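Local coordinates for protein probable dipeptidase (Pseudomonas aeruginosa, PDB 3B40) that probably hydrolyses dipeptides as a metal-dependent peptidase of the membrane dipeptidase (M19) family, built on a TIM-barrel fold, at residues G36-G39 and N40-D43; D89-R92 and H93-E96; S357-F360 and N361-G364. The protein carries 11 engineered substitutions. One frame throughout, in Å; residues are numbered along the deposited sequence.

Contact 1: residues G36-G39 and N40-D43. Engineered in segment 36-39: Thr-38 (natural residue Glu). Engineered in segment 40-43: Val-42 (natural residue Phe).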
ATOM      1  N   GLY A  36       7.624 -17.658  -5.831  1.00 22.46           N
ATOM      2  CA  GLY A  36       7.483 -18.742  -6.785  1.00 24.56           C
ATOM      3  C   GLY A  36       8.753 -19.558  -7.004  1.00 25.72           C
ATOM      4  O   GLY A  36       8.769 -20.431  -7.865  1.00 26.20           O
ATOM      5  N   THR A  37       9.812 -19.275  -6.240  1.00 26.02           N
ATOM      6  CA  THR A  37      11.086 -20.006  -6.364  1.00 25.68           C
ATOM      7  C   THR A  37      11.177 -21.012  -5.236  1.00 25.97           C
ATOM      8  O   THR A  37      10.336 -21.014  -4.317  1.00 25.79           O
ATOM      9  CB  THR A  37      12.335 -19.085  -6.302  1.00 25.29           C
ATOM     10  OG1 THR A  37      12.418 -18.452  -5.015  1.00 25.64           O
ATOM     11  CG2 THR A  37      12.285 -18.032  -7.371  1.00 25.91           C
ATOM     12  N   THR A  38      12.190 -21.879  -5.302  1.00 26.70           N
ATOM     13  CA  THR A  38      12.432 -22.871  -4.251  1.00 26.81           C
ATOM     14  C   THR A  38      12.635 -22.161  -2.926  1.00 26.88           C
ATOM     15  O   THR A  38      13.465 -21.249  -2.830  1.00 27.37           O
ATOM     16  CB  THR A  38      13.664 -23.726  -4.584  1.00 27.07           C
ATOM     17  OG1 THR A  38      13.492 -24.280  -5.892  1.00 28.32           O
ATOM     18  CG2 THR A  38      13.835 -24.866  -3.589  1.00 27.66           C
ATOM     19  N   GLY A  39      11.883 -22.580  -1.910  1.00 26.87           N
ATOM     20  CA  GLY A  39      11.927 -21.929  -0.601  1.00 27.20           C
ATOM     21  C   GLY A  39      10.794 -20.929  -0.436  1.00 27.01           C
ATOM     22  O   GLY A  39      10.442 -20.555   0.687  1.00 27.93           O
ATOM     23  N   ASN A  40      10.208 -20.514  -1.558  1.00 27.07           N
ATOM     24  CA  ASN A  40       9.163 -19.485  -1.562  1.00 26.20           C
ATOM     25  C   ASN A  40       8.100 -19.720  -2.650  1.00 26.77           C
ATOM     26  O   ASN A  40       7.777 -18.819  -3.429  1.00 26.32           O
ATOM     27  CB  ASN A  40       9.811 -18.099  -1.704  1.00 25.82           C
ATOM     28  CG  ASN A  40       8.873 -16.954  -1.265  1.00 23.37           C
ATOM     29  OD1 ASN A  40       7.889 -17.179  -0.538  1.00 19.73           O
ATOM     30  ND2 ASN A  40       9.184 -15.728  -1.701  1.00 16.58           N
ATOM     31  N   GLU A  41       7.554 -20.936  -2.690  1.00 26.71           N
ATOM     32  CA  GLU A  41       6.557 -21.317  -3.706  1.00 27.39           C
ATOM     33  C   GLU A  41       5.189 -20.717  -3.412  1.00 27.09           C
ATOM     34  O   GLU A  41       4.818 -20.520  -2.246  1.00 26.77           O
ATOM     35  CB  GLU A  41       6.419 -22.851  -3.818  1.00 27.49           C
ATOM     36  CG  GLU A  41       7.719 -23.616  -4.144  1.00 30.63           C
ATOM     37  CD  GLU A  41       8.539 -23.954  -2.897  1.00 34.57           C
ATOM     38  OE1 GLU A  41       8.190 -23.475  -1.783  1.00 36.51           O
ATOM     39  OE2 GLU A  41       9.542 -24.697  -3.025  1.00 36.76           O
ATOM     40  N   VAL A  42       4.431 -20.447  -4.469  1.00 26.84           N
ATOM     41  CA  VAL A  42       3.135 -19.784  -4.320  1.00 26.70           C
ATOM     42  C   VAL A  42       2.052 -20.733  -3.792  1.00 27.42           C
ATOM     43  O   VAL A  42       1.091 -20.295  -3.157  1.00 27.94           O
ATOM     44  CB  VAL A  42       2.672 -19.099  -5.631  1.00 26.84           C
ATOM     45  CG1 VAL A  42       3.836 -18.402  -6.317  1.00 26.30           C
ATOM     46  CG2 VAL A  42       2.037 -20.051  -6.558  1.00 24.72           C
ATOM     47  N   ASP A  43       2.226 -22.026  -4.033  1.00 27.06           N
ATOM     48  CA  ASP A  43       1.203 -23.014  -3.646  1.00 28.06           C
ATOM     49  C   ASP A  43       1.582 -23.775  -2.368  1.00 28.01           C
ATOM     50  O   ASP A  43       1.069 -24.856  -2.120  1.00 28.26           O
ATOM     51  CB  ASP A  43       0.951 -23.983  -4.797  1.00 27.40           C
ATOM     52  CG  ASP A  43       2.166 -24.874  -5.092  1.00 27.64           C
ATOM     53  OD1 ASP A  43       3.315 -24.392  -4.987  1.00 26.09           O
ATOM     54  OD2 ASP A  43       1.955 -26.064  -5.424  1.00 26.85           O
TER
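The shortest polar bond here runs from Gly-36 N to Asn-40 O at 2.7 Å, its donor tilted 24° from the carbonyl plane. A second bond closes the turn itself: Asn-40 N reaches Thr-37 O at 2.8 Å, coming from above that carbonyl's plane. The Glu-41 side chain folds back toward the turn, bent at chi2 (86°). OE2 thereby comes 3.6 Å from Thr-38 CA, Thr-38 being an engineered residue, and takes a weak hydrogen bond from Gly-39 N at 3.3 Å. The Asn-40 side chain is directed differently: CG stands anti to the backbone N (chi1 -161°), and ND2 bonds Asp-34 OD1, while Thr-37 OG1 bonds the backbone O of the same aspartate. CG1 of the engineered Val-42 lies 3.7 Å from Gly-36 CA. Gly-36 and Gly-39 both have positive phi, and a CB on either would press against the preceding carbonyl O. Thr-37 to Asn-40 form a type II beta turn, and Gly-36 and Thr-37 together face Asn-40, the pattern of a G1 beta bulge, here in the loop between strand 25-29 and helix 52-58.

Contact 2: residues D89-R92 and H93-E96. With CA (calcium ion), chain F.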
ATOM      1  N   ASP A  89      16.953   1.723 -15.032  1.00 31.43           N
ATOM      2  CA  ASP A  89      16.814   0.485 -15.787  1.00 31.23           C
ATOM      3  C   ASP A  89      16.700  -0.720 -14.856  1.00 29.84           C
ATOM      4  O   ASP A  89      15.981  -1.673 -15.147  1.00 29.07           O
ATOM      5  CB  ASP A  89      17.962   0.288 -16.775  1.00 32.11           C
ATOM      6  CG  ASP A  89      17.715  -0.887 -17.702  1.00 36.01           C
ATOM      7  OD1 ASP A  89      16.734  -0.833 -18.503  1.00 38.33           O
ATOM      8  OD2 ASP A  89      18.484  -1.878 -17.611  1.00 39.45           O
ATOM      9  N   GLU A  90      17.404  -0.672 -13.736  1.00 28.32           N
ATOM     10  CA  GLU A  90      17.282  -1.727 -12.725  1.00 28.03           C
ATOM     11  C   GLU A  90      15.864  -1.804 -12.167  1.00 26.04           C
ATOM     12  O   GLU A  90      15.308  -2.887 -12.010  1.00 25.77           O
ATOM     13  CB  GLU A  90      18.259  -1.501 -11.579  1.00 27.88           C
ATOM     14  CG  GLU A  90      18.442  -2.747 -10.719  1.00 33.50           C
ATOM     15  CD  GLU A  90      19.098  -3.889 -11.498  1.00 38.36           C
ATOM     16  OE1 GLU A  90      20.035  -3.601 -12.281  1.00 40.09           O
ATOM     17  OE2 GLU A  90      18.665  -5.060 -11.347  1.00 40.38           O
ATOM     18  N   ALA A  91      15.293  -0.638 -11.866  1.00 25.30           N
ATOM     19  CA  ALA A  91      13.933  -0.527 -11.370  1.00 23.91           C
ATOM     20  C   ALA A  91      12.957  -1.122 -12.393  1.00 23.55           C
ATOM     21  O   ALA A  91      11.981  -1.762 -12.010  1.00 23.04           O
ATOM     22  CB  ALA A  91      13.596   0.943 -11.034  1.00 23.84           C
ATOM     23  N   ARG A  92      13.260  -0.959 -13.685  1.00 23.41           N
ATOM     24  CA  ARG A  92      12.477  -1.585 -14.779  1.00 23.68           C
ATOM     25  C   ARG A  92      12.583  -3.114 -14.797  1.00 23.62           C
ATOM     26  O   ARG A  92      11.604  -3.819 -15.045  1.00 22.76           O
ATOM     27  CB  ARG A  92      12.899  -1.044 -16.132  1.00 23.93           C
ATOM     28  CG  ARG A  92      12.519   0.401 -16.382  1.00 26.38           C
ATOM     29  CD  ARG A  92      12.696   0.772 -17.875  1.00 29.07           C
ATOM     30  NE  ARG A  92      12.473   2.206 -18.031  1.00 33.76           N
ATOM     31  CZ  ARG A  92      13.412   3.091 -18.364  1.00 33.96           C
ATOM     32  NH1 ARG A  92      14.656   2.689 -18.653  1.00 34.31           N
ATOM     33  NH2 ARG A  92      13.084   4.374 -18.444  1.00 33.11           N
ATOM     34  N   HIS A  93      13.778  -3.623 -14.527  1.00 23.34           N
ATOM     35  CA  HIS A  93      13.966  -5.060 -14.320  1.00 23.69           C
ATOM     36  C   HIS A  93      13.152  -5.613 -13.138  1.00 22.14           C
ATOM     37  O   HIS A  93      12.604  -6.690 -13.239  1.00 22.12           O
ATOM     38  CB  HIS A  93      15.444  -5.371 -14.130  1.00 24.19           C
ATOM     39  CG  HIS A  93      16.272  -5.116 -15.352  1.00 28.92           C
ATOM     40  ND1 HIS A  93      17.651  -5.056 -15.318  1.00 32.89           N
ATOM     41  CD2 HIS A  93      15.916  -4.893 -16.640  1.00 31.44           C
ATOM     42  CE1 HIS A  93      18.106  -4.813 -16.533  1.00 34.06           C
ATOM     43  NE2 HIS A  93      17.074  -4.707 -17.354  1.00 32.96           N
ATOM     44  N   GLN A  94      13.069  -4.863 -12.045  1.00 21.17           N
ATOM     45  CA  GLN A  94      12.234  -5.220 -10.882  1.00 20.60           C
ATOM     46  C   GLN A  94      10.746  -5.326 -11.302  1.00 20.28           C
ATOM     47  O   GLN A  94      10.047  -6.259 -10.883  1.00 20.00           O
ATOM     48  CB  GLN A  94      12.397  -4.206  -9.738  1.00 20.58           C
ATOM     49  CG  GLN A  94      13.816  -4.079  -9.142  1.00 21.84           C
ATOM     50  CD  GLN A  94      14.091  -2.743  -8.416  1.00 21.78           C
ATOM     51  OE1 GLN A  94      13.191  -2.111  -7.847  1.00 21.72           O
ATOM     52  NE2 GLN A  94      15.360  -2.314  -8.437  1.00 23.20           N
ATOM     53  N   GLN A  95      10.278  -4.397 -12.151  1.00 19.13           N
ATOM     54  CA  GLN A  95       8.888  -4.422 -12.656  1.00 18.67           C
ATOM     55  C   GLN A  95       8.668  -5.636 -13.540  1.00 18.96           C
ATOM     56  O   GLN A  95       7.649  -6.317 -13.425  1.00 18.23           O
ATOM     57  CB  GLN A  95       8.541  -3.192 -13.490  1.00 17.81           C
ATOM     58  CG  GLN A  95       8.582  -1.834 -12.805  1.00 17.10           C
ATOM     59  CD  GLN A  95       8.139  -0.750 -13.771  1.00 19.35           C
ATOM     60  OE1 GLN A  95       8.737  -0.575 -14.848  1.00 20.56           O
ATOM     61  NE2 GLN A  95       7.098  -0.015 -13.402  1.00 16.97           N
ATOM     62  N   GLU A  96       9.616  -5.899 -14.434  1.00 18.44           N
ATOM     63  CA  GLU A  96       9.459  -7.018 -15.356  1.00 18.96           C
ATOM     64  C   GLU A  96       9.432  -8.375 -14.617  1.00 18.12           C
ATOM     65  O   GLU A  96       8.662  -9.241 -14.970  1.00 17.59           O
ATOM     66  CB  GLU A  96      10.540  -7.002 -16.424  1.00 19.96           C
ATOM     67  CG  GLU A  96      10.393  -5.867 -17.451  1.00 23.14           C
ATOM     68  CD  GLU A  96       9.132  -5.982 -18.329  1.00 27.82           C
ATOM     69  OE1 GLU A  96       8.780  -7.100 -18.773  1.00 30.53           O
ATOM     70  OE2 GLU A  96       8.502  -4.937 -18.586  1.00 29.33           O
TER
HETATM   71 CA    CA F 451      17.230  -3.198 -19.503  1.00 55.06          CA
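This is an i to i+4 contact along a single alpha helix, 87-108, in which Asp-89 and His-93 meet one turn apart and jointly bind a calcium ion. The helical geometry is regular: His-93 N donates to Asp-89 O at 3.0 Å, and the same step is repeated from Gln-94 to Glu-90, Gln-95 to Ala-91 and Glu-96 to Arg-92.

The imidazole bends back toward the preceding turn, its CG anti to the carbonyl carbon (chi1 -66°), which places Asp-89 O over one ring face, offset toward the rim. The carboxylate of Asp-89 and this ring have planes 75° apart, and OD2 comes within 3.1 Å of His-93 CE1. OD2 and NE2 are also near each other, but both are metal ligands and are not hydrogen-bonded. Near the ring plane, at the edge, sits Glu-90 OE2, 4.1 Å from His-93 ND1; its carboxylate stands almost perpendicular to the imidazole.

Other side chains join the helix to its surroundings. Gln-94 packs its extended chain along the preceding turn, with CG 3.4 Å from Glu-90 O, and its OE1 accepts from Trp-70 N. Gln-95 and Glu-96 both touch Trp-153 of helix 148-155, and Glu-96 OE2 forms a salt bridge with Arg-156.

The ion lies beside the helix, where the two side chains converge: Asp-89 grips it in bidentate fashion through OD1 and OD2, each at 2.6 Å, and His-93 supplies NE2, likewise at 2.6 Å.

Contact 3: residues S357-F360 and N361-G364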
ATOM      1  N   SER A 357      -6.469  -2.807   3.975  1.00 12.96           N
ATOM      2  CA  SER A 357      -5.257  -3.274   3.281  1.00 13.01           C
ATOM      3  C   SER A 357      -4.247  -3.651   4.339  1.00 12.80           C
ATOM      4  O   SER A 357      -4.367  -3.193   5.460  1.00 14.34           O
ATOM      5  CB  SER A 357      -4.706  -2.230   2.334  1.00 12.23           C
ATOM      6  OG  SER A 357      -4.277  -1.060   3.000  1.00 13.60           O
ATOM      7  N   SER A 358      -3.274  -4.484   3.986  1.00 12.30           N
ATOM      8  CA  SER A 358      -2.266  -4.978   4.946  1.00 13.05           C
ATOM      9  C   SER A 358      -0.872  -4.367   4.894  1.00 13.43           C
ATOM     10  O   SER A 358      -0.220  -4.155   5.947  1.00 13.40           O
ATOM     11  CB  SER A 358      -2.090  -6.478   4.747  1.00 13.06           C
ATOM     12  OG  SER A 358      -1.745  -6.794   3.413  1.00 13.38           O
ATOM     13  N   ASP A 359      -0.432  -4.073   3.681  1.00 13.20           N
ATOM     14  CA  ASP A 359       0.985  -3.784   3.379  1.00 14.70           C
ATOM     15  C   ASP A 359       1.818  -5.040   3.659  1.00 13.98           C
ATOM     16  O   ASP A 359       3.004  -4.950   3.953  1.00 12.85           O
ATOM     17  CB  ASP A 359       1.520  -2.592   4.162  1.00 15.16           C
ATOM     18  CG  ASP A 359       2.338  -1.608   3.278  1.00 18.03           C
ATOM     19  OD1 ASP A 359       2.753  -1.954   2.136  1.00 21.23           O
ATOM     20  OD2 ASP A 359       2.577  -0.470   3.757  1.00 21.64           O
ATOM     21  N   PHE A 360       1.188  -6.204   3.505  1.00 12.84           N
ATOM     22  CA  PHE A 360       1.899  -7.460   3.691  1.00 13.51           C
ATOM     23  C   PHE A 360       3.124  -7.490   2.770  1.00 13.13           C
ATOM     24  O   PHE A 360       3.094  -6.952   1.668  1.00 13.09           O
ATOM     25  CB  PHE A 360       0.985  -8.690   3.469  1.00 12.35           C
ATOM     26  CG  PHE A 360       0.076  -9.046   4.666  1.00 12.18           C
ATOM     27  CD1 PHE A 360       0.482  -8.825   5.987  1.00  9.66           C
ATOM     28  CD2 PHE A 360      -1.187  -9.593   4.441  1.00  8.12           C
ATOM     29  CE1 PHE A 360      -0.348  -9.137   7.056  1.00  9.79           C
ATOM     30  CE2 PHE A 360      -2.023  -9.918   5.500  1.00 10.17           C
ATOM     31  CZ  PHE A 360      -1.613  -9.673   6.816  1.00 11.14           C
ATOM     32  N   ASN A 361       4.184  -8.158   3.225  1.00 13.92           N
ATOM     33  CA  ASN A 361       5.474  -8.276   2.499  1.00 14.31           C
ATOM     34  C   ASN A 361       6.226  -6.950   2.289  1.00 14.59           C
ATOM     35  O   ASN A 361       7.244  -6.936   1.618  1.00 14.05           O
ATOM     36  CB  ASN A 361       5.364  -9.054   1.159  1.00 14.16           C
ATOM     37  CG  ASN A 361       4.979 -10.524   1.337  1.00 15.72           C
ATOM     38  OD1 ASN A 361       5.305 -11.185   2.352  1.00 16.43           O
ATOM     39  ND2 ASN A 361       4.277 -11.047   0.348  1.00 11.75           N
ATOM     40  N   ASP A 362       5.741  -5.846   2.859  1.00 15.22           N
ATOM     41  CA  ASP A 362       6.564  -4.646   2.939  1.00 16.56           C
ATOM     42  C   ASP A 362       6.455  -4.053   4.344  1.00 16.50           C
ATOM     43  O   ASP A 362       6.462  -2.850   4.500  1.00 17.10           O
ATOM     44  CB  ASP A 362       6.231  -3.631   1.818  1.00 17.12           C
ATOM     45  CG  ASP A 362       7.344  -2.563   1.609  1.00 20.09           C
ATOM     46  OD1 ASP A 362       8.528  -2.810   1.917  1.00 20.06           O
ATOM     47  OD2 ASP A 362       7.027  -1.448   1.126  1.00 25.32           O
ATOM     48  N   GLY A 363       6.323  -4.917   5.369  1.00 16.04           N
ATOM     49  CA  GLY A 363       6.328  -4.469   6.773  1.00 14.86           C
ATOM     50  C   GLY A 363       4.987  -4.410   7.501  1.00 15.52           C
ATOM     51  O   GLY A 363       4.951  -4.156   8.706  1.00 15.50           O
ATOM     52  N   GLY A 364       3.890  -4.641   6.774  1.00 14.14           N
ATOM     53  CA  GLY A 364       2.565  -4.562   7.340  1.00 14.04           C
ATOM     54  C   GLY A 364       2.146  -5.829   8.075  1.00 14.82           C
ATOM     55  O   GLY A 364       2.837  -6.853   8.043  1.00 14.37           O
TER
HETATM   56  O   HOH W   1       4.161   0.279   0.803  1.00 19.79           O
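The Phe-360 ring meets Gly-364 at its edge: Gly-364 O lies near the ring plane, 3.7 Å from CD1. Over one face of the ring, above its centre, sits Ser-358 CB, and Trp-369 packs against the phenyl edge-to-face. Asp-362 CG stands anti to the backbone N (chi1 -163°), which lays its carboxylate alongside that of Asp-359, pointing the same way, with their planes 84° apart. OD1 of Asp-359 and OD2 of Asp-362 are 4.4 Å from each other, and a water spans the two, donating to Asp-359 OD1 at 3.0 Å and weakly to Asp-362 OD2, which is also hydrogen-bonded to Tyr-165 OH. Arg-28 makes long, weak ion pairs with both carboxylates.

The backbone is organised around Asp-359 O, which accepts from two donors on opposite faces of its plane. Asp-362 N, at 3.1 Å, closes a type II beta turn from Asp-359 to Asp-362; Gly-364 N, at 3.0 Å, comes from well above the other face. Just before this, Ser-358 OG accepts from Phe-360 N at 3.0 Å, an ST turn, and OG is also bonded to Asp-26. Gly-364 CA comes 3.1 Å from Ser-358 O in a CA-H...O contact, an approach that leaves no room for a CB.

The turn follows directly on the C-terminal end of strand 354-357, in the loop that leads to helix 375-385. Phe-360 is hydrogen-bonded through its backbone to Thr-30, just beyond strand 25-29, and Asp-359 packs on Val-265 of strand 261-265 and His-234 of strand 230-235.

Overall arrangement
The three contacts follow one another along the chain without touching. Contact 3 is the most central, its centre about 7 Å from that of the chain; it follows the C-terminal end of a barrel strand, where TIM-barrel enzymes generally place their active sites, and is probably near that of this protein. Contacts 1 and 2 lie about 23 and 19 Å out, which makes the calcium site of contact 2 peripheral. Contacts 1 and 3 approach to about 7 Å between nearest atoms, and both belong to loops that follow strands, 25-29 and 354-357. Contact 2, on helix 87-108, stays about 12 Å from contact 1 and 11 Å from contact 3 by nearest atoms.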